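Long-range contact in acylneuraminate lyase (Mycoplasma synoviae, PDB 4N4P), which belongs to the dihydrodipicolinate synthetase family, whose members fold as TIM barrels, and assembles from four copies of its chain: residues A[251-255]-A[275-279]. Sequence-based numbering, arbitrary orientation.
Sequences KGLMQ and FWRYE
Gln255 and Tyr278 meet at about a right angle, and between them they show how a helix start and an extended loop can be joined when each segment sends one polar side-chain group to the backbone of the other. The glutamine bends at chi2 (95°), which carries its amide past the tyrosine ring to the backbone of the loop. There Gln255 NE2 gives a nearly straight hydrogen bond of 2.8 Å to Trp276 O, arriving in the carbonyl plane on a lone pair and within the glutamine's own amide plane. Gln255 CG lies at the edge of the Tyr278 ring, in its plane. The ring itself is sandwiched, with Lys251 CD over one face and Trp276 CD1 of the same loop over the centre of the other, 3.6 Å from the ring plane. In the second bond the side chain comes from the loop: Tyr278 OH accepts from Gly252 N at 2.9 Å, so the bond reaches the N-cap residue of helix 253-263. At the other end of the contact the Met254 chain folds back (chi2 79°, chi3 83°) and lays CE obliquely against the Phe275 ring, 3.6 Å from Phe275 CZ. A second subunit packs here: its Tyr114 meets Phe275 edge-to-face, and its Glu120 accepts a hydrogen bond from Trp276 N. Lys251 NZ forms a salt bridge with Glu282. Outside the barrel strands, the start of helix 253-263 thus meets the loop leading into helix 280-294, whose Ile283 touches both Lys251 and Tyr278.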
loop_
_atom_site.group_PDB
_atom_site.type_symbol
_atom_site.label_atom_id
_atom_site.label_comp_id
_atom_site.label_asym_id
_atom_site.label_seq_id
_atom_site.Cartn_x
_atom_site.Cartn_y
_atom_site.Cartn_z
ATOM N N LYS A 251 1.558 16.193 19.705
ATOM C CA LYS A 251 2.250 15.422 20.741
ATOM C C LYS A 251 1.387 14.179 20.957
ATOM O O LYS A 251 0.277 14.113 20.434
ATOM C CB LYS A 251 2.425 16.226 22.021
ATOM C CG LYS A 251 3.418 17.424 21.831
ATOM C CD LYS A 251 3.795 18.062 23.130
ATOM C CE LYS A 251 4.500 19.409 22.925
ATOM N NZ LYS A 251 5.648 19.368 21.965
ATOM N N GLY A 252 1.881 13.211 21.711
ATOM C CA GLY A 252 1.156 11.967 21.897
ATOM C C GLY A 252 -0.300 12.196 22.269
ATOM O O GLY A 252 -0.596 13.015 23.119
ATOM N N LEU A 253 -1.202 11.443 21.644
ATOM C CA LEU A 253 -2.639 11.627 21.864
ATOM C C LEU A 253 -3.034 11.436 23.330
ATOM O O LEU A 253 -3.612 12.341 23.946
ATOM C CB LEU A 253 -3.438 10.673 20.971
ATOM C CG LEU A 253 -4.956 10.656 21.217
ATOM C CD1 LEU A 253 -5.597 12.025 20.852
ATOM C CD2 LEU A 253 -5.609 9.481 20.444
ATOM N N MET A 254 -2.739 10.264 23.891
ATOM C CA MET A 254 -3.187 9.990 25.276
ATOM C C MET A 254 -2.507 10.913 26.292
ATOM O O MET A 254 -3.156 11.383 27.245
ATOM C CB MET A 254 -2.998 8.515 25.641
ATOM C CG MET A 254 -4.182 7.647 25.181
ATOM S SD MET A 254 -4.091 7.259 23.431
ATOM C CE MET A 254 -2.975 5.853 23.596
ATOM N N GLN A 255 -1.218 11.196 26.063
ATOM C CA GLN A 255 -0.480 12.123 26.932
ATOM C C GLN A 255 -1.125 13.504 26.906
ATOM O O GLN A 255 -1.219 14.160 27.943
ATOM C CB GLN A 255 0.981 12.264 26.486
ATOM C CG GLN A 255 1.787 10.946 26.513
ATOM C CD GLN A 255 1.802 10.246 25.163
ATOM O OE1 GLN A 255 0.788 10.223 24.466
ATOM N NE2 GLN A 255 2.964 9.673 24.779
ATOM N N PHE A 275 4.534 4.165 25.907
ATOM C CA PHE A 275 4.215 5.520 25.457
ATOM C C PHE A 275 5.211 6.520 26.029
ATOM O O PHE A 275 5.649 6.392 27.190
ATOM C CB PHE A 275 2.776 5.918 25.806
ATOM C CG PHE A 275 1.776 5.216 24.955
ATOM C CD1 PHE A 275 1.618 5.576 23.608
ATOM C CD2 PHE A 275 1.030 4.157 25.467
ATOM C CE1 PHE A 275 0.698 4.892 22.791
ATOM C CE2 PHE A 275 0.115 3.458 24.649
ATOM C CZ PHE A 275 -0.041 3.839 23.311
ATOM N N TRP A 276 5.572 7.489 25.195
ATOM C CA TRP A 276 6.534 8.517 25.555
ATOM C C TRP A 276 6.041 9.334 26.745
ATOM O O TRP A 276 4.895 9.807 26.760
ATOM C CB TRP A 276 6.775 9.440 24.366
ATOM C CG TRP A 276 7.924 10.376 24.597
ATOM C CD1 TRP A 276 7.863 11.677 25.026
ATOM C CD2 TRP A 276 9.310 10.064 24.450
ATOM N NE1 TRP A 276 9.138 12.198 25.143
ATOM C CE2 TRP A 276 10.043 11.228 24.789
ATOM C CE3 TRP A 276 10.009 8.914 24.050
ATOM C CZ2 TRP A 276 11.451 11.279 24.735
ATOM C CZ3 TRP A 276 11.410 8.956 24.007
ATOM C CH2 TRP A 276 12.111 10.144 24.340
ATOM N N ARG A 277 6.904 9.484 27.751
ATOM C CA ARG A 277 6.622 10.397 28.872
ATOM C C ARG A 277 7.276 11.747 28.619
ATOM O O ARG A 277 8.494 11.829 28.536
ATOM C CB ARG A 277 7.139 9.797 30.185
ATOM C CG ARG A 277 6.943 10.674 31.444
ATOM C CD ARG A 277 5.485 10.823 31.827
ATOM N NE ARG A 277 4.840 9.533 31.988
ATOM C CZ ARG A 277 4.859 8.818 33.109
ATOM N NH1 ARG A 277 5.478 9.264 34.189
ATOM N NH2 ARG A 277 4.245 7.651 33.146
ATOM N N TYR A 278 6.469 12.796 28.475
ATOM C CA TYR A 278 6.996 14.127 28.169
ATOM C C TYR A 278 7.485 14.804 29.441
ATOM O O TYR A 278 7.112 14.410 30.535
ATOM C CB TYR A 278 5.920 14.999 27.495
ATOM C CG TYR A 278 5.599 14.583 26.088
ATOM C CD1 TYR A 278 6.318 15.099 25.009
ATOM C CD2 TYR A 278 4.577 13.643 25.829
ATOM C CE1 TYR A 278 6.047 14.709 23.707
ATOM C CE2 TYR A 278 4.297 13.253 24.538
ATOM C CZ TYR A 278 5.019 13.781 23.481
ATOM O OH TYR A 278 4.735 13.350 22.205
ATOM N N GLU A 279 8.304 15.843 29.319
ATOM C CA GLU A 279 8.585 16.641 30.519
ATOM C C GLU A 279 7.293 17.353 30.920
ATOM O O GLU A 279 6.487 17.725 30.050
ATOM C CB GLU A 279 9.774 17.600 30.315
ATOM C CG GLU A 279 11.059 16.914 29.837
ATOM C CD GLU A 279 11.565 15.812 30.790
ATOM O OE1 GLU A 279 11.789 16.098 31.991
ATOM O OE2 GLU A 279 11.748 14.656 30.332
#